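Local coordinates for glycosyltransferase Gtf1 (Streptococcus pneumoniae, PDB 4PQG), which is a glycosyltransferase of the GT-B clan that carries an added extended beta-sheet domain and holds uridine-5'-diphosphate in a pocket, at residues A[16-21]-A[45-50]; A[36-41]-A[496-501]; A[83-88]-A[132-137]; A[182-187]-A[196-201]; A[444-449]-A[483-488]. All blocks are in the same frame, centred on the assembly; numbering follows the deposited sequence.

Contact 1: residues A[16-21]-A[45-50]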
# COMPACT_ATOMS: atom_id res chain seq x y z
N LEU A 16 -3.29 3.24 7.62
CA LEU A 16 -3.08 2.21 8.64
C LEU A 16 -1.65 1.67 8.61
O LEU A 16 -0.92 1.77 9.58
CB LEU A 16 -4.12 1.09 8.53
CG LEU A 16 -5.56 1.60 8.57
CD1 LEU A 16 -6.55 0.45 8.45
CD2 LEU A 16 -5.81 2.41 9.83
N GLY A 17 -1.23 1.12 7.48
CA GLY A 17 0.01 0.37 7.44
C GLY A 17 0.71 0.38 6.11
O GLY A 17 0.32 1.11 5.19
N ILE A 18 1.75 -0.44 6.03
CA ILE A 18 2.64 -0.50 4.88
C ILE A 18 3.43 -1.79 4.98
O ILE A 18 3.74 -2.24 6.09
CB ILE A 18 3.60 0.73 4.82
CG1 ILE A 18 4.48 0.69 3.54
CG2 ILE A 18 4.47 0.82 6.07
CD1 ILE A 18 5.01 2.04 3.12
N GLY A 19 3.72 -2.39 3.83
CA GLY A 19 4.46 -3.65 3.78
C GLY A 19 5.46 -3.65 2.62
O GLY A 19 5.60 -2.65 1.90
N TRP A 20 6.17 -4.77 2.46
CA TRP A 20 7.09 -4.92 1.35
C TRP A 20 6.37 -4.92 0.01
O TRP A 20 6.92 -4.45 -0.98
CB TRP A 20 7.93 -6.18 1.50
CG TRP A 20 9.02 -6.04 2.52
CD1 TRP A 20 9.08 -6.62 3.79
CD2 TRP A 20 10.24 -5.24 2.41
NE1 TRP A 20 10.23 -6.25 4.44
CE2 TRP A 20 10.97 -5.43 3.67
CE3 TRP A 20 10.79 -4.42 1.43
CZ2 TRP A 20 12.19 -4.81 3.90
CZ3 TRP A 20 12.02 -3.81 1.67
CH2 TRP A 20 12.70 -4.00 2.89
N ALA A 21 5.15 -5.44 -0.01
CA ALA A 21 4.37 -5.53 -1.24
C ALA A 21 3.02 -4.86 -1.03
O ALA A 21 2.00 -5.52 -0.89
CB ALA A 21 4.19 -7.01 -1.62
N PHE A 45 3.57 11.50 6.59
CA PHE A 45 2.76 10.32 6.35
C PHE A 45 2.76 9.44 7.60
O PHE A 45 3.78 8.89 8.00
CB PHE A 45 3.22 9.59 5.08
CG PHE A 45 3.04 10.43 3.84
CD1 PHE A 45 1.93 10.26 3.03
CD2 PHE A 45 3.96 11.42 3.52
CE1 PHE A 45 1.74 11.05 1.89
CE2 PHE A 45 3.77 12.23 2.40
CZ PHE A 45 2.66 12.04 1.58
N ILE A 46 1.60 9.41 8.23
CA ILE A 46 1.41 8.77 9.53
C ILE A 46 0.86 7.37 9.30
O ILE A 46 -0.12 7.20 8.58
CB ILE A 46 0.39 9.58 10.37
CG1 ILE A 46 0.92 11.01 10.64
CG2 ILE A 46 0.03 8.85 11.67
CD1 ILE A 46 -0.17 12.03 10.86
N PHE A 47 1.49 6.37 9.91
CA PHE A 47 0.95 5.00 9.95
C PHE A 47 0.58 4.62 11.38
O PHE A 47 1.38 4.82 12.30
CB PHE A 47 1.97 4.04 9.37
CG PHE A 47 2.38 4.39 7.96
CD1 PHE A 47 1.69 3.87 6.87
CD2 PHE A 47 3.43 5.29 7.74
CE1 PHE A 47 2.05 4.22 5.58
CE2 PHE A 47 3.79 5.64 6.45
CZ PHE A 47 3.11 5.10 5.37
N THR A 48 -0.63 4.09 11.57
CA THR A 48 -1.17 3.83 12.92
C THR A 48 -1.09 2.38 13.38
O THR A 48 -1.28 2.10 14.58
CB THR A 48 -2.62 4.32 13.06
OG1 THR A 48 -3.44 3.69 12.07
CG2 THR A 48 -2.71 5.85 12.90
N ASP A 49 -0.82 1.46 12.44
CA ASP A 49 -0.67 0.04 12.77
C ASP A 49 0.59 -0.23 13.56
O ASP A 49 1.61 0.43 13.38
CB ASP A 49 -0.61 -0.83 11.51
CG ASP A 49 -1.97 -1.06 10.87
OD1 ASP A 49 -3.02 -0.59 11.39
OD2 ASP A 49 -1.98 -1.73 9.83
N MET A 50 0.52 -1.23 14.42
CA MET A 50 1.71 -1.77 15.07
C MET A 50 2.51 -2.58 14.03
O MET A 50 2.02 -3.58 13.49
CB MET A 50 1.30 -2.62 16.28
CG MET A 50 2.46 -3.36 16.96
SD MET A 50 3.59 -2.18 17.73
CE MET A 50 2.56 -1.50 19.04
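Leu16 O receives two backbone N-H groups, from Thr48 and Asp49 in the loop just after strand 42-47. This joins the loop between strand 10-15 and helix 24-38 to the end of the neighbouring parallel strand, in the Rossmann-like sheet of the N-terminal domain. The bond from Asp49 N to Leu16 O is 2.9 Å long and fairly straight (160° at the hydrogen), whereas Thr48 N reaches it weakly, bent to 122°. Asp49 CG, anti to its own carbonyl carbon (chi1 -77°), turns back to within 3.3 Å of Leu16 O. Thr48 OG1 meets Leu16 CD2 at 3.5 Å, and Phe47 CD1 lies 3.5 Å from Gly17 O, close to the ring plane, completing the tight part. Farther along, Ile18 CG2 rides 4.1 Å above one face of Phe47, off toward the rim. Gly19 to Ala21 leave 45-50 entirely, and the exposed Trp20 bonds to Asp54 instead. The two N-H groups would polarise the Leu16 carbonyl, and the slightly positive rim of Phe47 probably suits Gly17 O.

Contact 2: residues A[36-41]-A[496-501]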
# COMPACT_ATOMS: atom_id res chain seq x y z
N PHE A 36 4.50 16.59 -2.97
CA PHE A 36 4.74 17.53 -1.88
C PHE A 36 6.21 17.95 -1.80
O PHE A 36 6.49 19.12 -1.51
CB PHE A 36 4.23 16.98 -0.55
CG PHE A 36 2.73 16.83 -0.50
CD1 PHE A 36 1.90 17.61 -1.31
CD2 PHE A 36 2.14 15.94 0.38
CE1 PHE A 36 0.53 17.50 -1.25
CE2 PHE A 36 0.76 15.82 0.46
CZ PHE A 36 -0.05 16.60 -0.36
N ARG A 37 7.12 17.02 -2.06
CA ARG A 37 8.55 17.34 -2.12
C ARG A 37 8.84 18.36 -3.21
O ARG A 37 9.56 19.35 -2.98
CB ARG A 37 9.39 16.08 -2.33
CG ARG A 37 9.49 15.18 -1.12
CD ARG A 37 10.61 14.16 -1.23
NE ARG A 37 10.49 13.30 -2.40
CZ ARG A 37 9.90 12.10 -2.42
NH1 ARG A 37 9.35 11.58 -1.33
NH2 ARG A 37 9.85 11.43 -3.56
N LYS A 38 8.27 18.13 -4.39
CA LYS A 38 8.47 19.01 -5.53
C LYS A 38 7.93 20.40 -5.25
O LYS A 38 8.55 21.39 -5.62
CB LYS A 38 7.79 18.45 -6.78
CG LYS A 38 8.64 17.47 -7.57
CD LYS A 38 7.79 16.79 -8.63
CE LYS A 38 8.63 16.07 -9.67
NZ LYS A 38 9.47 15.01 -9.06
N LEU A 39 6.76 20.46 -4.61
CA LEU A 39 6.15 21.73 -4.26
C LEU A 39 6.78 22.36 -3.02
O LEU A 39 6.25 23.33 -2.48
CB LEU A 39 4.64 21.56 -4.07
CG LEU A 39 3.79 21.25 -5.30
CD1 LEU A 39 2.37 20.92 -4.87
CD2 LEU A 39 3.80 22.40 -6.31
N ASN A 40 7.91 21.81 -2.58
CA ASN A 40 8.56 22.22 -1.33
C ASN A 40 7.58 22.46 -0.19
O ASN A 40 7.61 23.50 0.46
CB ASN A 40 9.42 23.47 -1.55
CG ASN A 40 10.87 23.22 -1.28
OD1 ASN A 40 11.40 23.60 -0.23
ND2 ASN A 40 11.54 22.54 -2.21
N LEU A 41 6.69 21.50 0.02
CA LEU A 41 5.67 21.62 1.05
C LEU A 41 5.98 20.66 2.17
O LEU A 41 6.46 19.55 1.92
CB LEU A 41 4.27 21.34 0.49
CG LEU A 41 3.70 22.34 -0.52
CD1 LEU A 41 2.32 21.89 -0.96
CD2 LEU A 41 3.66 23.76 0.02
N GLU A 496 1.22 18.75 -14.87
CA GLU A 496 -0.20 19.06 -14.64
C GLU A 496 -0.63 18.84 -13.18
O GLU A 496 -1.34 19.67 -12.60
CB GLU A 496 -1.12 18.23 -15.55
CG GLU A 496 -0.91 18.37 -17.06
CD GLU A 496 -1.53 17.21 -17.85
OE1 GLU A 496 -2.76 17.25 -18.13
OE2 GLU A 496 -0.79 16.25 -18.18
N ILE A 497 -0.22 17.71 -12.60
CA ILE A 497 -0.70 17.33 -11.25
C ILE A 497 -0.24 18.29 -10.15
O ILE A 497 -1.00 18.58 -9.22
CB ILE A 497 -0.37 15.86 -10.90
CG1 ILE A 497 -1.45 15.25 -10.00
CG2 ILE A 497 0.98 15.73 -10.21
CD1 ILE A 497 -2.83 15.23 -10.62
N LEU A 498 1.00 18.79 -10.27
CA LEU A 498 1.57 19.78 -9.36
C LEU A 498 0.70 21.01 -9.24
O LEU A 498 0.50 21.54 -8.14
CB LEU A 498 2.97 20.18 -9.82
CG LEU A 498 4.04 19.09 -9.77
CD1 LEU A 498 5.27 19.47 -10.58
CD2 LEU A 498 4.42 18.77 -8.33
N GLU A 499 0.18 21.46 -10.38
CA GLU A 499 -0.71 22.61 -10.44
C GLU A 499 -2.04 22.33 -9.76
O GLU A 499 -2.62 23.22 -9.14
CB GLU A 499 -0.94 23.05 -11.89
CG GLU A 499 0.23 23.81 -12.49
CD GLU A 499 0.57 25.06 -11.68
OE1 GLU A 499 -0.35 25.85 -11.37
OE2 GLU A 499 1.76 25.24 -11.35
N LYS A 500 -2.52 21.09 -9.87
CA LYS A 500 -3.76 20.72 -9.20
C LYS A 500 -3.57 20.76 -7.69
O LYS A 500 -4.42 21.26 -6.96
CB LYS A 500 -4.26 19.35 -9.66
CG LYS A 500 -4.55 19.27 -11.15
CD LYS A 500 -5.27 17.98 -11.54
CE LYS A 500 -5.23 17.77 -13.05
NZ LYS A 500 -6.02 18.80 -13.79
N TRP A 501 -2.43 20.24 -7.23
CA TRP A 501 -2.12 20.22 -5.79
C TRP A 501 -1.84 21.61 -5.28
O TRP A 501 -2.46 22.05 -4.31
CB TRP A 501 -0.98 19.25 -5.49
CG TRP A 501 -1.45 17.80 -5.39
CD1 TRP A 501 -1.19 16.76 -6.28
CD2 TRP A 501 -2.28 17.21 -4.34
NE1 TRP A 501 -1.79 15.61 -5.86
CE2 TRP A 501 -2.46 15.80 -4.71
CE3 TRP A 501 -2.87 17.68 -3.17
CZ2 TRP A 501 -3.20 14.92 -3.93
CZ3 TRP A 501 -3.62 16.78 -2.39
CH2 TRP A 501 -3.78 15.44 -2.77
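A Schellman motif closes helix 24-38 exactly where Phe36, Lys38 and Leu39 pack on Leu498 and Trp501 of the C-terminal helix 494-508. Asn40, with positive phi, is its C-prime residue: Leu41 N bonds to Phe36 O at 2.8 Å and Asn40 N to Arg37 O. Across the interface the contact is apolar. Phe36 points the edge of its ring at the face of Trp501 in a T-shaped pair, the planes at 80° and the ring centroids 5.4 Å apart. CE1 of Phe36 comes in over one face, offset toward the rim, 3.9 Å from Trp501 CE3. Leu39 and Leu498 slide past each other in opposite directions, with Leu39 CG 4.0 Å from Leu498 CD2. Leu39 CG stands anti to its carbonyl carbon (chi1 -69°), and from there CD1 reaches on to Trp501 CB at 3.8 Å. At the exposed border, Lys38 crosses Leu498 at about a right angle: its CB lies 3.7 Å from Leu498 CD2, while the end of the chain leads away. Earlier on helix 24-38, Arg32 and Val35 also touch Trp501, while Phe36 rests on Ile11 and Asn13 of strand 10-15. A C-terminal helix that returns to pack on the N-terminal Rossmann-like domain is characteristic of GT-B glycosyltransferases.

Contact 3: residues A[83-88]-A[132-137]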
# COMPACT_ATOMS: atom_id res chain seq x y z
N ALA A 83 14.61 5.61 11.35
CA ALA A 83 15.97 5.34 10.86
C ALA A 83 16.14 3.88 10.45
O ALA A 83 15.44 3.02 10.94
CB ALA A 83 16.99 5.71 11.93
N PRO A 84 17.10 3.59 9.55
CA PRO A 84 17.44 2.20 9.22
C PRO A 84 18.02 1.45 10.42
O PRO A 84 18.56 2.08 11.33
CB PRO A 84 18.52 2.34 8.14
CG PRO A 84 18.38 3.73 7.60
CD PRO A 84 17.84 4.56 8.72
N THR A 85 17.91 0.12 10.40
CA THR A 85 18.56 -0.72 11.40
C THR A 85 20.06 -0.69 11.18
O THR A 85 20.54 -0.93 10.07
CB THR A 85 18.05 -2.19 11.37
OG1 THR A 85 16.66 -2.23 11.73
CG2 THR A 85 18.85 -3.06 12.35
N SER A 86 20.81 -0.34 12.23
CA SER A 86 22.28 -0.35 12.17
C SER A 86 22.90 -1.07 13.36
O SER A 86 24.12 -1.21 13.43
CB SER A 86 22.83 1.06 12.03
OG SER A 86 22.35 1.89 13.07
N VAL A 87 22.06 -1.55 14.28
CA VAL A 87 22.51 -2.36 15.40
C VAL A 87 23.08 -3.72 14.93
O VAL A 87 22.47 -4.39 14.10
CB VAL A 87 21.35 -2.56 16.40
CG1 VAL A 87 21.69 -3.60 17.44
CG2 VAL A 87 21.01 -1.23 17.06
N THR A 88 24.23 -4.11 15.48
CA THR A 88 24.89 -5.37 15.11
C THR A 88 24.59 -6.50 16.10
O THR A 88 24.05 -6.25 17.17
CB THR A 88 26.42 -5.22 15.07
OG1 THR A 88 26.90 -4.85 16.37
CG2 THR A 88 26.85 -4.18 14.05
N LEU A 132 23.73 -6.97 10.73
CA LEU A 132 22.71 -6.04 11.23
C LEU A 132 21.49 -6.81 11.75
O LEU A 132 21.02 -7.76 11.10
CB LEU A 132 22.31 -5.03 10.15
CG LEU A 132 23.44 -4.20 9.49
CD1 LEU A 132 22.91 -3.33 8.36
CD2 LEU A 132 24.20 -3.34 10.50
N VAL A 133 20.99 -6.43 12.93
CA VAL A 133 19.92 -7.19 13.61
C VAL A 133 18.65 -6.36 13.80
O VAL A 133 18.66 -5.37 14.52
CB VAL A 133 20.38 -7.76 14.96
CG1 VAL A 133 19.26 -8.59 15.59
CG2 VAL A 133 21.63 -8.62 14.79
N GLN A 134 17.57 -6.81 13.16
CA GLN A 134 16.30 -6.08 13.12
C GLN A 134 15.56 -6.29 14.44
O GLN A 134 15.03 -5.35 15.01
CB GLN A 134 15.46 -6.55 11.90
CG GLN A 134 14.09 -5.91 11.71
CD GLN A 134 12.99 -6.60 12.51
OE1 GLN A 134 13.00 -7.83 12.68
NE2 GLN A 134 12.02 -5.82 13.02
N HIS A 135 15.54 -7.54 14.92
CA HIS A 135 15.00 -7.86 16.24
C HIS A 135 15.60 -9.14 16.78
O HIS A 135 16.19 -9.90 16.02
CB HIS A 135 13.46 -7.89 16.24
CG HIS A 135 12.85 -9.15 15.68
ND1 HIS A 135 12.65 -9.33 14.37
CD2 HIS A 135 12.33 -10.27 16.32
CE1 HIS A 135 12.05 -10.51 14.17
NE2 HIS A 135 11.84 -11.08 15.37
N ALA A 136 15.47 -9.35 18.09
CA ALA A 136 16.08 -10.49 18.79
C ALA A 136 15.12 -11.03 19.82
O ALA A 136 14.33 -10.28 20.40
CB ALA A 136 17.37 -10.06 19.48
N GLU A 137 15.21 -12.34 20.05
CA GLU A 137 14.33 -13.06 20.97
C GLU A 137 15.15 -13.74 22.07
O GLU A 137 16.12 -14.43 21.78
CB GLU A 137 13.51 -14.10 20.19
CG GLU A 137 12.75 -13.45 19.02
CD GLU A 137 11.72 -14.35 18.37
OE1 GLU A 137 11.74 -15.56 18.65
OE2 GLU A 137 10.92 -13.83 17.55
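Leu132, Thr85 and Val133 carry this meeting of a loop with the chain entering strand 133-140. Leu132 spreads its two methyls along the loop backbone, CD1 3.8 Å from Thr85 O and CD2 3.6 Å from Ser86 O. Thr85 sends its methyl to the backbone at the start of strand 133-140: CG2 lies 3.2 Å from Val133 O and helps bury this carbonyl oxygen, which has no partner in the model. The Thr85 hydroxyl, anti to the carbonyl carbon (chi1 -65°), instead bonds to Phe150 O and Asn55 ND2. Val133 N bonds to Val87 O over 2.8 Å, nearly straight (162°) and almost collinear with that carbonyl, while Val133 CG2 touches Thr88 C at 3.9 Å. The same Val87 O receives a CA-H contact from Leu132 CA at 3.3 Å. The backbones thus meet in a single bridge, Thr88 with Leu132, and the chain turns a corner at Gln134, whose NE2 bonds to Leu52 O. Thr88 N-caps helix 89-93, and its Val92 packs on Val87 and Val133. This loop thereby packs on the extended beta-sheet domain, where strand 133-140 runs between 119-125, touched by Val133, and 143-150, touched by Val87 at Phe150.

Contact 4: residues A[182-187]-A[196-201]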
# COMPACT_ATOMS: atom_id res chain seq x y z
N VAL A 182 9.49 5.16 27.78
CA VAL A 182 8.56 6.26 27.68
C VAL A 182 7.17 5.80 28.11
O VAL A 182 6.49 6.48 28.89
CB VAL A 182 8.46 6.84 26.26
CG1 VAL A 182 7.40 7.94 26.19
CG2 VAL A 182 9.81 7.37 25.82
N TYR A 183 6.73 4.66 27.59
CA TYR A 183 5.40 4.17 27.94
C TYR A 183 5.31 2.66 27.77
O TYR A 183 6.12 2.08 27.04
CB TYR A 183 4.32 4.89 27.12
CG TYR A 183 4.27 4.56 25.63
CD1 TYR A 183 3.38 3.60 25.13
CD2 TYR A 183 5.11 5.20 24.72
CE1 TYR A 183 3.31 3.32 23.76
CE2 TYR A 183 5.07 4.92 23.36
CZ TYR A 183 4.16 3.99 22.88
OH TYR A 183 4.11 3.71 21.52
N ASP A 184 4.35 2.05 28.46
CA ASP A 184 4.11 0.60 28.38
C ASP A 184 2.72 0.38 27.81
O ASP A 184 1.81 1.15 28.10
CB ASP A 184 4.19 -0.08 29.76
CG ASP A 184 5.43 0.33 30.55
OD1 ASP A 184 6.56 0.21 29.98
OD2 ASP A 184 5.29 0.76 31.73
N ILE A 185 2.55 -0.67 27.01
CA ILE A 185 1.21 -1.02 26.58
C ILE A 185 0.92 -2.35 27.23
O ILE A 185 1.68 -3.30 27.05
CB ILE A 185 1.07 -1.15 25.05
CG1 ILE A 185 1.68 0.07 24.33
CG2 ILE A 185 -0.40 -1.39 24.68
CD1 ILE A 185 1.84 -0.11 22.81
N LEU A 186 -0.14 -2.40 28.02
CA LEU A 186 -0.56 -3.65 28.63
C LEU A 186 -1.47 -4.35 27.64
O LEU A 186 -2.45 -3.77 27.19
CB LEU A 186 -1.23 -3.41 29.99
CG LEU A 186 -0.34 -2.67 31.00
CD1 LEU A 186 -1.06 -2.61 32.35
CD2 LEU A 186 1.03 -3.32 31.15
N MET A 187 -1.10 -5.58 27.28
CA MET A 187 -1.76 -6.34 26.24
C MET A 187 -2.72 -7.37 26.82
O MET A 187 -2.49 -7.93 27.88
CB MET A 187 -0.72 -7.07 25.37
CG MET A 187 0.33 -6.16 24.77
SD MET A 187 -0.33 -4.98 23.58
CE MET A 187 -1.15 -6.10 22.43
N HIS A 196 0.44 3.11 29.43
CA HIS A 196 0.82 3.72 30.70
C HIS A 196 1.98 4.63 30.45
O HIS A 196 3.09 4.16 30.16
CB HIS A 196 1.15 2.66 31.75
CG HIS A 196 1.19 3.21 33.18
ND1 HIS A 196 1.92 4.29 33.52
CD2 HIS A 196 0.55 2.78 34.34
CE1 HIS A 196 1.74 4.55 34.83
NE2 HIS A 196 0.91 3.62 35.33
N PHE A 197 1.73 5.93 30.54
CA PHE A 197 2.79 6.92 30.29
C PHE A 197 3.55 7.39 31.53
O PHE A 197 4.22 8.43 31.49
CB PHE A 197 2.26 8.12 29.49
CG PHE A 197 2.24 7.89 28.01
CD1 PHE A 197 3.16 8.53 27.19
CD2 PHE A 197 1.30 7.03 27.44
CE1 PHE A 197 3.15 8.33 25.81
CE2 PHE A 197 1.28 6.82 26.06
CZ PHE A 197 2.20 7.47 25.25
N LYS A 198 3.46 6.62 32.62
CA LYS A 198 4.21 6.84 33.87
C LYS A 198 3.53 7.90 34.74
O LYS A 198 3.20 7.62 35.89
CB LYS A 198 5.72 7.16 33.67
CG LYS A 198 6.49 6.30 32.64
CD LYS A 198 6.46 4.82 32.97
CE LYS A 198 7.48 4.03 32.15
NZ LYS A 198 7.66 2.68 32.74
N ASP A 199 3.27 9.07 34.16
CA ASP A 199 2.53 10.14 34.85
C ASP A 199 1.06 10.28 34.42
O ASP A 199 0.33 11.17 34.92
CB ASP A 199 3.27 11.48 34.73
CG ASP A 199 3.38 11.98 33.29
OD1 ASP A 199 2.82 11.36 32.35
OD2 ASP A 199 4.04 13.03 33.11
N LYS A 200 0.63 9.43 33.50
CA LYS A 200 -0.74 9.44 33.00
C LYS A 200 -1.00 8.13 32.29
O LYS A 200 -0.07 7.39 31.99
CB LYS A 200 -0.99 10.63 32.05
CG LYS A 200 -0.12 10.60 30.80
CD LYS A 200 -0.54 11.62 29.75
CE LYS A 200 -0.20 13.04 30.18
NZ LYS A 200 1.27 13.20 30.21
N ILE A 201 -2.27 7.88 31.98
CA ILE A 201 -2.69 6.62 31.42
C ILE A 201 -3.79 6.85 30.37
O ILE A 201 -4.61 7.77 30.51
CB ILE A 201 -3.14 5.70 32.57
CG1 ILE A 201 -3.12 4.24 32.19
CG2 ILE A 201 -4.49 6.13 33.15
CD1 ILE A 201 -2.89 3.34 33.40
O HOH W 1 6.59 8.83 29.76
O HOH W 2 8.67 0.39 31.46
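Tyr183 and Phe197 lie side by side, pointing the same way, with ring planes only 4° apart. The rings are slid so far (centroids 4.6 Å apart) that they barely overlap; instead Tyr183 CB sits 3.5 Å above the centre of the Phe197 ring in a CH-pi contact. The Tyr183 hydroxyl bonds to Tyr74 O. On the other side of the strand, Lys198 crosses Asp184 at about a right angle, its NZ forming a salt bridge with Asp184 OD2 on the syn side at 3.2 Å, 23° out of the carboxylate plane. A water accepts from Lys198 NZ at 2.8 Å and donates to Asp184 OD1, which Thr173 OG1 also holds. A second water donates to both Val182 O and Phe197 O. The backbones are joined by an antiparallel hydrogen-bonded pair, Asp184 N to His196 O 3.0 Å and His196 N to Asp184 O 2.7 Å. On the other edge of strand 181-188, Val182 and Tyr183 both face Phe174, a classic beta bulge within the antiparallel meander of the extended beta-sheet domain, near the end of its sheet.

Contact 5: residues A[444-449]-A[483-488]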
# COMPACT_ATOMS: atom_id res chain seq x y z
N GLY A 444 -10.11 0.29 -29.31
CA GLY A 444 -9.70 0.25 -30.70
C GLY A 444 -8.59 1.23 -31.04
O GLY A 444 -8.07 1.19 -32.16
N GLN A 445 -8.24 2.12 -30.11
CA GLN A 445 -7.21 3.14 -30.35
C GLN A 445 -5.93 2.82 -29.60
O GLN A 445 -4.84 2.88 -30.17
CB GLN A 445 -7.70 4.55 -29.98
CG GLN A 445 -8.93 5.06 -30.74
CD GLN A 445 -8.70 5.22 -32.24
OE1 GLN A 445 -7.57 5.39 -32.71
NE2 GLN A 445 -9.79 5.17 -33.00
N ASN A 446 -6.04 2.51 -28.30
CA ASN A 446 -4.85 2.10 -27.56
C ASN A 446 -4.99 0.71 -26.93
O ASN A 446 -4.27 0.35 -26.00
CB ASN A 446 -4.43 3.16 -26.52
CG ASN A 446 -5.31 3.18 -25.29
OD1 ASN A 446 -6.54 3.14 -25.39
ND2 ASN A 446 -4.69 3.23 -24.11
N GLY A 447 -5.90 -0.08 -27.48
CA GLY A 447 -6.17 -1.41 -26.95
C GLY A 447 -7.63 -1.71 -27.12
O GLY A 447 -8.28 -1.23 -28.07
N TYR A 448 -8.17 -2.51 -26.19
CA TYR A 448 -9.56 -2.94 -26.25
C TYR A 448 -10.27 -2.97 -24.91
O TYR A 448 -9.72 -3.41 -23.90
CB TYR A 448 -9.65 -4.34 -26.83
CG TYR A 448 -9.09 -4.51 -28.22
CD1 TYR A 448 -9.69 -3.89 -29.33
CD2 TYR A 448 -7.98 -5.32 -28.43
CE1 TYR A 448 -9.17 -4.07 -30.60
CE2 TYR A 448 -7.46 -5.51 -29.69
CZ TYR A 448 -8.06 -4.89 -30.77
OH TYR A 448 -7.52 -5.09 -32.02
N LEU A 449 -11.52 -2.51 -24.91
CA LEU A 449 -12.41 -2.69 -23.80
C LEU A 449 -13.31 -3.89 -24.08
O LEU A 449 -13.98 -3.94 -25.10
CB LEU A 449 -13.23 -1.42 -23.57
CG LEU A 449 -12.49 -0.23 -22.95
CD1 LEU A 449 -13.34 1.03 -23.02
CD2 LEU A 449 -12.08 -0.50 -21.51
N ALA A 483 1.45 4.10 -29.67
CA ALA A 483 1.57 5.53 -29.91
C ALA A 483 0.40 6.27 -29.27
O ALA A 483 0.57 7.34 -28.68
CB ALA A 483 1.63 5.81 -31.41
N TYR A 484 -0.77 5.66 -29.35
CA TYR A 484 -1.95 6.22 -28.74
C TYR A 484 -1.90 6.19 -27.20
O TYR A 484 -2.40 7.11 -26.54
CB TYR A 484 -3.21 5.53 -29.27
CG TYR A 484 -4.41 6.43 -29.26
CD1 TYR A 484 -4.79 7.13 -30.41
CD2 TYR A 484 -5.15 6.61 -28.09
CE1 TYR A 484 -5.90 7.97 -30.40
CE2 TYR A 484 -6.25 7.45 -28.06
CZ TYR A 484 -6.62 8.13 -29.21
OH TYR A 484 -7.71 8.94 -29.18
N SER A 485 -1.29 5.14 -26.63
CA SER A 485 -1.09 5.07 -25.16
C SER A 485 -0.25 6.24 -24.65
O SER A 485 -0.65 6.93 -23.70
CB SER A 485 -0.44 3.74 -24.74
OG SER A 485 -1.40 2.69 -24.67
N TYR A 486 0.90 6.46 -25.28
CA TYR A 486 1.75 7.63 -25.00
C TYR A 486 0.96 8.93 -25.13
O TYR A 486 1.10 9.85 -24.30
CB TYR A 486 2.92 7.67 -25.98
CG TYR A 486 4.04 6.70 -25.68
CD1 TYR A 486 4.65 6.67 -24.42
CD2 TYR A 486 4.54 5.85 -26.68
CE1 TYR A 486 5.70 5.80 -24.15
CE2 TYR A 486 5.59 4.98 -26.41
CZ TYR A 486 6.16 4.96 -25.15
OH TYR A 486 7.21 4.10 -24.87
N GLN A 487 0.10 9.02 -26.15
CA GLN A 487 -0.75 10.19 -26.32
C GLN A 487 -1.70 10.39 -25.13
O GLN A 487 -1.78 11.50 -24.58
CB GLN A 487 -1.52 10.11 -27.65
CG GLN A 487 -2.31 11.37 -28.00
CD GLN A 487 -3.16 11.17 -29.24
OE1 GLN A 487 -2.66 10.80 -30.30
NE2 GLN A 487 -4.47 11.39 -29.10
N ILE A 488 -2.41 9.33 -24.73
CA ILE A 488 -3.26 9.43 -23.55
C ILE A 488 -2.43 9.83 -22.32
O ILE A 488 -2.84 10.68 -21.54
CB ILE A 488 -4.04 8.12 -23.26
CG1 ILE A 488 -5.13 7.90 -24.34
CG2 ILE A 488 -4.63 8.14 -21.85
CD1 ILE A 488 -5.66 6.48 -24.42
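The Tyr484 ring carries Gln445 CB on one face, 3.6 Å above the plane and over the centre, a CH-pi contact; Ile488 CD1 of its own helix lies at the edge, in plane. Gln445 bends at chi2 and crosses the ring obliquely, its amide plane turned 44° from the ring and OE1 3.8 Å from Tyr484 CE1. Its carbonyl is close too, Gln445 O standing 3.2 Å from Tyr484 CB. The second flat group is the Asn446 amide. Asn446 CG lies between the backbone N and the carbonyl carbon (chi1 76°), within 3.4 Å of Ile488 CD1, a methyl that therefore borders both the amide and the tyrosine ring. From the same amide, ND2 sends a weak bond to Ser485 OG, straight enough at 158° but 3.4 Å long. Other bonds lie outside the two segments: ND2 also bonds to Phe440 O, OD1 accepts Glu442 N, and Ser485 OG pairs with Leu426 O. This buried amide is thus held at both ends, which fixes its rotation. Helix 478-489 in this way packs on the turn leading into strand 447-450, an outermost strand of the six-stranded parallel sheet of the C-terminal Rossmann-like domain of the GT-B fold, where Asn446 has a backbone bond to Leu428; Ile422 of helix 416-423 lies behind Asn446, Ser485 and Ile488.

Overall arrangement
Contacts 1 and 2 meet around helix 24-38 and strand 42-47 of the seven-stranded parallel sheet: their segments alternate along the chain, and Phe45 CZ touches Phe36 CD2 at 4.1 Å. Contact 2 spans nearly the whole sequence, so contacts 3, 4 and 5 all fall inside its loop. Contacts 3 and 4, with centres 25 Å apart, both reach the ten-stranded antiparallel sheet; contact 4 also meets contact 1 where Ile185 CD1 packs on Met50 CE. Contact 5 belongs to the six-stranded sheet, its centre 57 Å from that of contact 4. Together they sample two Rossmann-like domains, the C-terminal helix that returns to the N-terminal domain, and the added beta domain.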